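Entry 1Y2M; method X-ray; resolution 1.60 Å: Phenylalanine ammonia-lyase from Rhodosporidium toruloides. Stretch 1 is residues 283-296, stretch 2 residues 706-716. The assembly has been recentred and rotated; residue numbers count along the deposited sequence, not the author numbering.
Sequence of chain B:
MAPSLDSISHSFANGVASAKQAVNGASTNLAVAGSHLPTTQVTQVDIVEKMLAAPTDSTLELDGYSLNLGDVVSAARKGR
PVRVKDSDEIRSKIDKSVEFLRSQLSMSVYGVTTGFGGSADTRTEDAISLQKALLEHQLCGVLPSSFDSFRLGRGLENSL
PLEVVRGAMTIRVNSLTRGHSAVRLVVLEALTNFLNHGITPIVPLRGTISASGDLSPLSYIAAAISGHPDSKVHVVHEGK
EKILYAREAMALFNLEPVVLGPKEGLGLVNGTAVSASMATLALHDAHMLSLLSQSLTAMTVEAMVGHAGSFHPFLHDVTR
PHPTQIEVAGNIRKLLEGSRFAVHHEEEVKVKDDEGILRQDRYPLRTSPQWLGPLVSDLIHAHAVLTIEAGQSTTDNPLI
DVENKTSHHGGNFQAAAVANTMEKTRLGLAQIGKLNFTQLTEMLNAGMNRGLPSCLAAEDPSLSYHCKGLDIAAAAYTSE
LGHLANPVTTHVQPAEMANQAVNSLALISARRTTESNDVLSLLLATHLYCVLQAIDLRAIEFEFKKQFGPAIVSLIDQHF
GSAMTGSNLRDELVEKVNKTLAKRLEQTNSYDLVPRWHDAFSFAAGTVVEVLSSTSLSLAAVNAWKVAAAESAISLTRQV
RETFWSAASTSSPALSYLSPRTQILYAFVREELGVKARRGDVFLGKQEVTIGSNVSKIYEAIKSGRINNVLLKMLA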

ATOM      1  N   LEU B 283       3.004 -21.552   2.793  1.00  6.94           N
ATOM      2  CA  LEU B 283       1.724 -22.061   2.321  1.00  9.16           C
ATOM      3  C   LEU B 283       1.198 -23.183   3.198  1.00 10.30           C
ATOM      4  O   LEU B 283       0.014 -23.213   3.551  1.00 10.40           O
ATOM      5  CB  LEU B 283       1.847 -22.556   0.892  1.00  6.79           C
ATOM      6  CG  LEU B 283       0.507 -23.063   0.328  1.00  8.22           C
ATOM      7  CD1 LEU B 283      -0.575 -21.998   0.353  1.00 12.75           C
ATOM      8  CD2 LEU B 283       0.700 -23.550  -1.099  1.00 10.72           C
ATOM      9  N   HIS B 284       2.089 -24.107   3.575  1.00  9.83           N
ATOM     10  CA  HIS B 284       1.732 -25.134   4.557  1.00  9.54           C
ATOM     11  C   HIS B 284       1.085 -24.520   5.802  1.00  8.79           C
ATOM     12  O   HIS B 284      -0.012 -24.942   6.226  1.00 10.53           O
ATOM     13  CB  HIS B 284       2.989 -25.930   4.914  1.00  7.48           C
ATOM     14  CG  HIS B 284       2.853 -26.859   6.076  1.00  8.91           C
ATOM     15  ND1 HIS B 284       2.899 -26.424   7.383  1.00 12.10           N
ATOM     16  CD2 HIS B 284       2.783 -28.217   6.126  1.00 13.90           C
ATOM     17  CE1 HIS B 284       2.817 -27.488   8.183  1.00 10.92           C
ATOM     18  NE2 HIS B 284       2.747 -28.579   7.451  1.00 13.62           N
ATOM     19  N   ASP B 285       1.705 -23.479   6.330  1.00  9.13           N
ATOM     20  CA  ASP B 285       1.205 -22.914   7.574  1.00  9.25           C
ATOM     21  C   ASP B 285      -0.124 -22.201   7.354  1.00 11.05           C
ATOM     22  O   ASP B 285      -1.026 -22.269   8.192  1.00 11.12           O
ATOM     23  CB  ASP B 285       2.279 -22.003   8.176  1.00  9.07           C
ATOM     24  CG  ASP B 285       3.483 -22.761   8.725  1.00 14.50           C
ATOM     25  OD1 ASP B 285       3.452 -23.994   8.893  1.00 10.78           O
ATOM     26  OD2 ASP B 285       4.472 -22.076   9.032  1.00 14.56           O
ATOM     27  N   ALA B 286      -0.241 -21.539   6.203  1.00  9.40           N
ATOM     28  CA  ALA B 286      -1.464 -20.817   5.839  1.00 10.12           C
ATOM     29  C   ALA B 286      -2.608 -21.775   5.716  1.00  9.44           C
ATOM     30  O   ALA B 286      -3.727 -21.466   6.097  1.00 10.48           O
ATOM     31  CB  ALA B 286      -1.267 -20.035   4.558  1.00 10.02           C
ATOM     32  N   HIS B 287      -2.371 -22.956   5.155  1.00  6.74           N
ATOM     33  CA  HIS B 287      -3.486 -23.927   5.030  1.00  7.77           C
ATOM     34  C   HIS B 287      -4.057 -24.265   6.401  1.00  7.88           C
ATOM     35  O   HIS B 287      -5.274 -24.400   6.602  1.00  8.72           O
ATOM     36  CB  HIS B 287      -3.001 -25.231   4.430  1.00  8.18           C
ATOM     37  CG  HIS B 287      -2.793 -25.220   2.933  1.00  8.49           C
ATOM     38  ND1 HIS B 287      -3.746 -24.787   2.035  1.00 10.87           N
ATOM     39  CD2 HIS B 287      -1.770 -25.721   2.192  1.00 10.26           C
ATOM     40  CE1 HIS B 287      -3.289 -24.975   0.804  1.00 12.53           C
ATOM     41  NE2 HIS B 287      -2.092 -25.552   0.873  1.00 11.54           N
HETATM   42  N   MSE B 288      -3.147 -24.441   7.365  1.00  8.97           N
HETATM   43  CA  MSE B 288      -3.574 -24.814   8.718  1.00  8.61           C
HETATM   44  C   MSE B 288      -4.390 -23.702   9.358  1.00 10.27           C
HETATM   45  O   MSE B 288      -5.380 -23.939  10.035  1.00 10.36           O
HETATM   46  CB  MSE B 288      -2.393 -25.150   9.632  1.00 10.23           C
HETATM   47  CG  MSE B 288      -1.444 -26.135   9.080  1.00  9.43           C
HETATM   48 SE   MSE B 288      -2.312 -27.815   8.529  1.00 21.61          SE
HETATM   49  CE  MSE B 288      -0.704 -28.479   7.511  1.00 20.45           C
ATOM     50  N   LEU B 289      -3.969 -22.459   9.119  1.00  8.22           N
ATOM     51  CA  LEU B 289      -4.591 -21.323   9.726  1.00  8.27           C
ATOM     52  C   LEU B 289      -5.974 -21.121   9.059  1.00  7.85           C
ATOM     53  O   LEU B 289      -6.913 -20.742   9.718  1.00  9.06           O
ATOM     54  CB  LEU B 289      -3.714 -20.093   9.575  1.00  7.97           C
ATOM     55  CG  LEU B 289      -2.452 -20.018  10.414  1.00  9.70           C
ATOM     56  CD1 LEU B 289      -1.587 -18.862   9.958  1.00 11.91           C
ATOM     57  CD2 LEU B 289      -2.793 -19.852  11.885  1.00 10.38           C
ATOM     58  N   SER B 290      -6.107 -21.468   7.792  1.00 10.23           N
ATOM     59  CA  SER B 290      -7.388 -21.406   7.103  1.00  8.13           C
ATOM     60  C   SER B 290      -8.345 -22.390   7.742  1.00  9.08           C
ATOM     61  O   SER B 290      -9.500 -22.071   8.018  1.00  9.54           O
ATOM     62  CB  SER B 290      -7.177 -21.813   5.637  1.00 10.38           C
ATOM     63  OG  SER B 290      -8.399 -21.896   4.944  1.00 14.55           O
ATOM     64  N   LEU B 291      -7.856 -23.604   8.030  1.00  7.21           N
ATOM     65  CA  LEU B 291      -8.718 -24.622   8.674  1.00  8.92           C
ATOM     66  C   LEU B 291      -9.078 -24.206  10.085  1.00  8.52           C
ATOM     67  O   LEU B 291     -10.203 -24.387  10.546  1.00  9.91           O
ATOM     68  CB  LEU B 291      -8.084 -26.009   8.639  1.00 11.01           C
ATOM     69  CG  LEU B 291      -7.951 -26.631   7.230  1.00 12.49           C
ATOM     70  CD1 LEU B 291      -7.393 -28.069   7.345  1.00 12.91           C
ATOM     71  CD2 LEU B 291      -9.266 -26.654   6.490  1.00 15.30           C
ATOM     72  N   LEU B 292      -8.132 -23.626  10.787  1.00  8.03           N
ATOM     73  CA  LEU B 292      -8.389 -23.137  12.159  1.00  9.07           C
ATOM     74  C   LEU B 292      -9.433 -22.004  12.176  1.00  9.73           C
ATOM     75  O   LEU B 292     -10.270 -21.912  13.067  1.00  8.93           O
ATOM     76  CB  LEU B 292      -7.085 -22.739  12.841  1.00  7.68           C
ATOM     77  CG  LEU B 292      -7.153 -22.107  14.235  1.00  9.57           C
ATOM     78  CD1 LEU B 292      -7.835 -23.088  15.229  1.00 10.62           C
ATOM     79  CD2 LEU B 292      -5.801 -21.670  14.758  1.00 10.70           C
ATOM     80  N   SER B 293      -9.395 -21.146  11.169  1.00  6.93           N
ATOM     81  CA  SER B 293     -10.372 -20.060  11.012  1.00  6.99           C
ATOM     82  C   SER B 293     -11.792 -20.634  10.903  1.00  9.56           C
ATOM     83  O   SER B 293     -12.750 -20.096  11.462  1.00  9.92           O
ATOM     84  CB  SER B 293     -10.065 -19.247   9.755  1.00 10.65           C
ATOM     85  OG  SER B 293     -11.058 -18.237   9.633  1.00  8.70           O
ATOM     86  N   GLN B 294     -11.912 -21.731  10.168  1.00  8.57           N
ATOM     87  CA  GLN B 294     -13.203 -22.407   9.980  1.00  9.82           C
ATOM     88  C   GLN B 294     -13.685 -23.040  11.295  1.00  8.87           C
ATOM     89  O   GLN B 294     -14.858 -22.956  11.680  1.00  8.89           O
ATOM     90  CB  GLN B 294     -13.079 -23.458   8.902  1.00  8.84           C
ATOM     91  CG  GLN B 294     -12.955 -22.769   7.564  1.00  7.77           C
ATOM     92  CD  GLN B 294     -12.763 -23.716   6.396  1.00  9.86           C
ATOM     93  OE1 GLN B 294     -13.536 -24.655   6.248  1.00 11.30           O
ATOM     94  NE2 GLN B 294     -11.768 -23.471   5.577  1.00 12.42           N
ATOM     95  N   SER B 295     -12.756 -23.680  11.977  1.00  8.30           N
ATOM     96  CA  SER B 295     -13.038 -24.264  13.277  1.00 10.40           C
ATOM     97  C   SER B 295     -13.497 -23.222  14.303  1.00  7.78           C
ATOM     98  O   SER B 295     -14.458 -23.415  15.047  1.00  9.43           O
ATOM     99  CB  SER B 295     -11.832 -25.075  13.789  1.00 13.68           C
ATOM    100  OG  SER B 295     -11.555 -26.183  12.913  1.00 12.70           O
ATOM    101  N   LEU B 296     -12.815 -22.082  14.326  1.00  8.20           N
ATOM    102  CA  LEU B 296     -13.163 -20.989  15.203  1.00  7.90           C
ATOM    103  C   LEU B 296     -14.499 -20.375  14.836  1.00  9.44           C
ATOM    104  O   LEU B 296     -15.262 -20.014  15.721  1.00  9.71           O
ATOM    105  CB  LEU B 296     -12.072 -19.926  15.134  1.00 11.55           C
ATOM    106  CG  LEU B 296     -10.807 -20.295  15.882  1.00  9.94           C
ATOM    107  CD1 LEU B 296      -9.722 -19.329  15.563  1.00 10.90           C
ATOM    108  CD2 LEU B 296     -11.076 -20.261  17.361  1.00 11.21           C
ATOM    109  N   ARG B 706       1.628 -28.676  16.372  1.00 11.10           N
ATOM    110  CA  ARG B 706       0.935 -29.602  17.249  1.00  9.23           C
ATOM    111  C   ARG B 706      -0.577 -29.636  17.038  1.00  9.56           C
ATOM    112  O   ARG B 706      -1.213 -30.727  17.043  1.00 10.27           O
ATOM    113  CB  ARG B 706       1.232 -29.311  18.719  1.00 10.29           C
ATOM    114  CG  ARG B 706       0.777 -30.385  19.630  1.00 13.79           C
ATOM    115  CD  ARG B 706       1.125 -30.096  21.063  1.00 12.51           C
ATOM    116  NE  ARG B 706       0.611 -31.128  21.943  1.00 14.12           N
ATOM    117  CZ  ARG B 706       0.744 -31.121  23.267  1.00 15.12           C
ATOM    118  NH1 ARG B 706       1.338 -30.117  23.884  1.00 15.85           N
ATOM    119  NH2 ARG B 706       0.281 -32.118  23.970  1.00 16.38           N
ATOM    120  N   ILE B 707      -1.153 -28.471  16.737  1.00  8.73           N
ATOM    121  CA  ILE B 707      -2.604 -28.339  16.536  1.00  9.30           C
ATOM    122  C   ILE B 707      -3.057 -28.990  15.211  1.00  8.54           C
ATOM    123  O   ILE B 707      -4.236 -29.280  14.985  1.00 10.43           O
ATOM    124  CB  ILE B 707      -3.024 -26.871  16.560  1.00  9.23           C
ATOM    125  CG1 ILE B 707      -4.502 -26.773  16.876  1.00  9.37           C
ATOM    126  CG2 ILE B 707      -2.587 -26.136  15.263  1.00 11.63           C
ATOM    127  CD1 ILE B 707      -4.887 -25.410  17.231  1.00 13.00           C
ATOM    128  N   ASN B 708      -2.104 -29.212  14.304  1.00 10.37           N
ATOM    129  CA  ASN B 708      -2.467 -29.636  12.952  1.00 10.80           C
ATOM    130  C   ASN B 708      -3.218 -30.931  12.875  1.00 10.09           C
ATOM    131  O   ASN B 708      -4.261 -30.981  12.214  1.00 10.32           O
ATOM    132  CB  ASN B 708      -1.269 -29.721  12.023  1.00 12.05           C
ATOM    133  CG  ASN B 708      -0.574 -28.357  11.825  1.00 11.39           C
ATOM    134  OD1 ASN B 708      -1.128 -27.301  12.174  1.00 10.95           O
ATOM    135  ND2 ASN B 708       0.683 -28.391  11.283  1.00 10.59           N
ATOM    136  N   ASN B 709      -2.761 -31.959  13.582  1.00  9.12           N
ATOM    137  CA  ASN B 709      -3.507 -33.242  13.575  1.00  9.99           C
ATOM    138  C   ASN B 709      -4.861 -33.159  14.272  1.00 10.58           C
ATOM    139  O   ASN B 709      -5.742 -33.931  13.983  1.00 12.73           O
ATOM    140  CB  ASN B 709      -2.659 -34.370  14.156  1.00 12.04           C
ATOM    141  CG  ASN B 709      -1.577 -34.873  13.163  1.00 20.25           C
ATOM    142  OD1 ASN B 709      -1.686 -34.706  11.927  1.00 24.45           O
ATOM    143  ND2 ASN B 709      -0.538 -35.514  13.709  1.00 29.65           N
ATOM    144  N   VAL B 710      -5.000 -32.211  15.175  1.00  9.59           N
ATOM    145  CA  VAL B 710      -6.296 -31.909  15.817  1.00  9.90           C
ATOM    146  C   VAL B 710      -7.320 -31.368  14.831  1.00  9.98           C
ATOM    147  O   VAL B 710      -8.428 -31.851  14.804  1.00 10.40           O
ATOM    148  CB  VAL B 710      -6.112 -30.943  16.993  1.00 12.87           C
ATOM    149  CG1 VAL B 710      -7.406 -30.772  17.737  1.00 11.00           C
ATOM    150  CG2 VAL B 710      -5.042 -31.447  17.908  1.00 15.70           C
ATOM    151  N   LEU B 711      -6.915 -30.404  14.010  1.00 10.88           N
ATOM    152  CA  LEU B 711      -7.756 -29.846  12.941  1.00 10.17           C
ATOM    153  C   LEU B 711      -8.143 -30.945  11.990  1.00 10.83           C
ATOM    154  O   LEU B 711      -9.309 -31.021  11.567  1.00 12.10           O
ATOM    155  CB  LEU B 711      -6.990 -28.731  12.224  1.00 11.38           C
ATOM    156  CG  LEU B 711      -6.691 -27.532  13.128  1.00 15.10           C
ATOM    157  CD1 LEU B 711      -5.735 -26.568  12.417  1.00 15.19           C
ATOM    158  CD2 LEU B 711      -7.994 -26.841  13.438  1.00 15.15           C
ATOM    159  N   LEU B 712      -7.186 -31.820  11.680  1.00 11.84           N
ATOM    160  CA  LEU B 712      -7.482 -32.914  10.731  1.00 11.61           C
ATOM    161  C   LEU B 712      -8.503 -33.858  11.312  1.00 11.75           C
ATOM    162  O   LEU B 712      -9.473 -34.214  10.658  1.00 12.39           O
ATOM    163  CB  LEU B 712      -6.205 -33.653  10.333  1.00 13.17           C
ATOM    164  CG  LEU B 712      -6.354 -34.683   9.208  1.00 18.59           C
ATOM    165  CD1 LEU B 712      -6.829 -34.062   7.912  1.00 24.85           C
ATOM    166  CD2 LEU B 712      -5.018 -35.441   9.002  1.00 21.56           C
ATOM    167  N   LYS B 713      -8.313 -34.253  12.565  1.00 12.68           N
ATOM    168  CA  LYS B 713      -9.246 -35.168  13.215  1.00 12.76           C
ATOM    169  C   LYS B 713     -10.678 -34.590  13.265  1.00 12.62           C
ATOM    170  O   LYS B 713     -11.646 -35.311  13.068  1.00 11.22           O
ATOM    171  CB  LYS B 713      -8.771 -35.434  14.640  1.00 18.20           C
ATOM    172  CG  LYS B 713      -9.149 -36.760  15.184  1.00 29.88           C
ATOM    173  CD  LYS B 713      -9.246 -36.773  16.705  1.00 26.54           C
ATOM    174  CE  LYS B 713      -7.887 -36.772  17.415  1.00 36.82           C
ATOM    175  NZ  LYS B 713      -8.082 -37.174  18.877  1.00 36.99           N
HETATM  176  N   MSE B 714     -10.797 -33.305  13.560  1.00 12.65           N
HETATM  177  CA  MSE B 714     -12.092 -32.644  13.623  1.00 13.43           C
HETATM  178  C   MSE B 714     -12.794 -32.616  12.285  1.00 15.29           C
HETATM  179  O   MSE B 714     -14.007 -32.700  12.245  1.00 13.87           O
HETATM  180  CB  MSE B 714     -11.992 -31.183  14.120  1.00 15.36           C
HETATM  181  CG  MSE B 714     -11.437 -30.940  15.470  1.00 18.46           C
HETATM  182 SE   MSE B 714     -10.918 -28.981  15.398  1.00 24.66          SE
HETATM  183  CE  MSE B 714     -12.714 -28.212  15.594  1.00 16.05           C
ATOM    184  N   LEU B 715     -12.041 -32.441  11.194  1.00 17.30           N
ATOM    185  CA  LEU B 715     -12.613 -32.251   9.862  1.00 22.98           C
ATOM    186  C   LEU B 715     -12.653 -33.520   9.063  1.00 28.35           C
ATOM    187  O   LEU B 715     -12.988 -33.493   7.884  1.00 34.12           O
ATOM    188  CB  LEU B 715     -11.851 -31.149   9.109  1.00 22.42           C
ATOM    189  CG  LEU B 715     -12.063 -29.744   9.673  1.00 24.47           C
ATOM    190  CD1 LEU B 715     -10.970 -28.746   9.280  1.00 31.67           C
ATOM    191  CD2 LEU B 715     -13.444 -29.203   9.271  1.00 30.27           C
ATOM    192  N   ALA B 716     -12.367 -34.640   9.722  1.00 31.29           N
ATOM    193  CA  ALA B 716     -12.326 -35.952   9.073  1.00 33.94           C
ATOM    194  C   ALA B 716     -13.678 -36.309   8.480  1.00 35.79           C
ATOM    195  O   ALA B 716     -13.742 -37.071   7.511  1.00 39.34           O
ATOM    196  CB  ALA B 716     -11.905 -37.009  10.072  1.00 33.24           C
TER
HETATM  197  O   HOH W   1       2.166 -25.767  10.862  1.00 15.37           O

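The C-terminal helix 708-714 packs on helix 283-296 across 415 or more residues of sequence, their axes 10.1 Å apart at closest approach and their N-to-C directions 52° apart. No direct hydrogen bond joins them. Packing does most of the work, helped by one bridging water, and the contact buries 466 Å² counted over both sides.

Leu-711 is the central knob. Its side chain sits in a hole framed by Met-288, Leu-291, Leu-292 and Ser-295, two turns of the partner helix, at positions i, i+3, i+4 and i+7. Its m,t rotamer, common for leucine on a helix, extends the fork into the hole: Leu-711 CD1 comes 3.6 Å from Met-288 O, and Leu-711 CD2 lies 3.9 Å from Leu-292 CA and 3.7 Å from Ser-295 OG. Methyls that reach backbone atoms mark a deeply seated knob. The carbonyl touched by CD1 loses nothing, because Met-288 O already accepts from Leu-292 N at 2.9 Å.

The wall residues differ in how they meet the knob. Leu-291 points toward the partner and repeats the m,t form, which carries its CD2 to 3.9 Å from CD1 of Leu-715. Leu-715, also m,t and the first residue to leave helical phi/psi, thus extends the apolar contact past the helix end. Leu-292 leaves its helix sideways and adopts t,p instead; its CB lies 4.1 Å from Leu-711 CD1, while its CD1 lies 4.3 Å from Ile-707 CD1. Ser-295 points toward the partner, and its short side chain is closely surrounded: its OG is 3.6 Å from CE of selenomethionine Met-714. With chi1 at m, Ser-295 OG also donates a weak hydrogen bond to Leu-291 O at 3.3 Å, so a polar atom among methyls keeps a partner within its own helix.

At the other end the contact turns polar. Asn-708, chi1 m, points toward helix 283-296 and places OD1 3.3 Å from CG of selenomethionine Met-288, whose m,m,t chain carries the selenium beyond that point. The amide's other arm is served by water 1, which accepts from Asn-708 ND2 at 3.0 Å and donates to Asp-285 OD1 at 2.9 Å, bridging two side chains that do not touch. His-284, with chi1 t, donates from ND1 to the same Asp-285 OD1 at 2.9 Å, and its CE1 approaches Asn-708 ND2 to 3.9 Å.

The rule to read here is one leucine knob in a four-residue hole, a serine in the wall of the hole, and a water-bridged polar pair at one end.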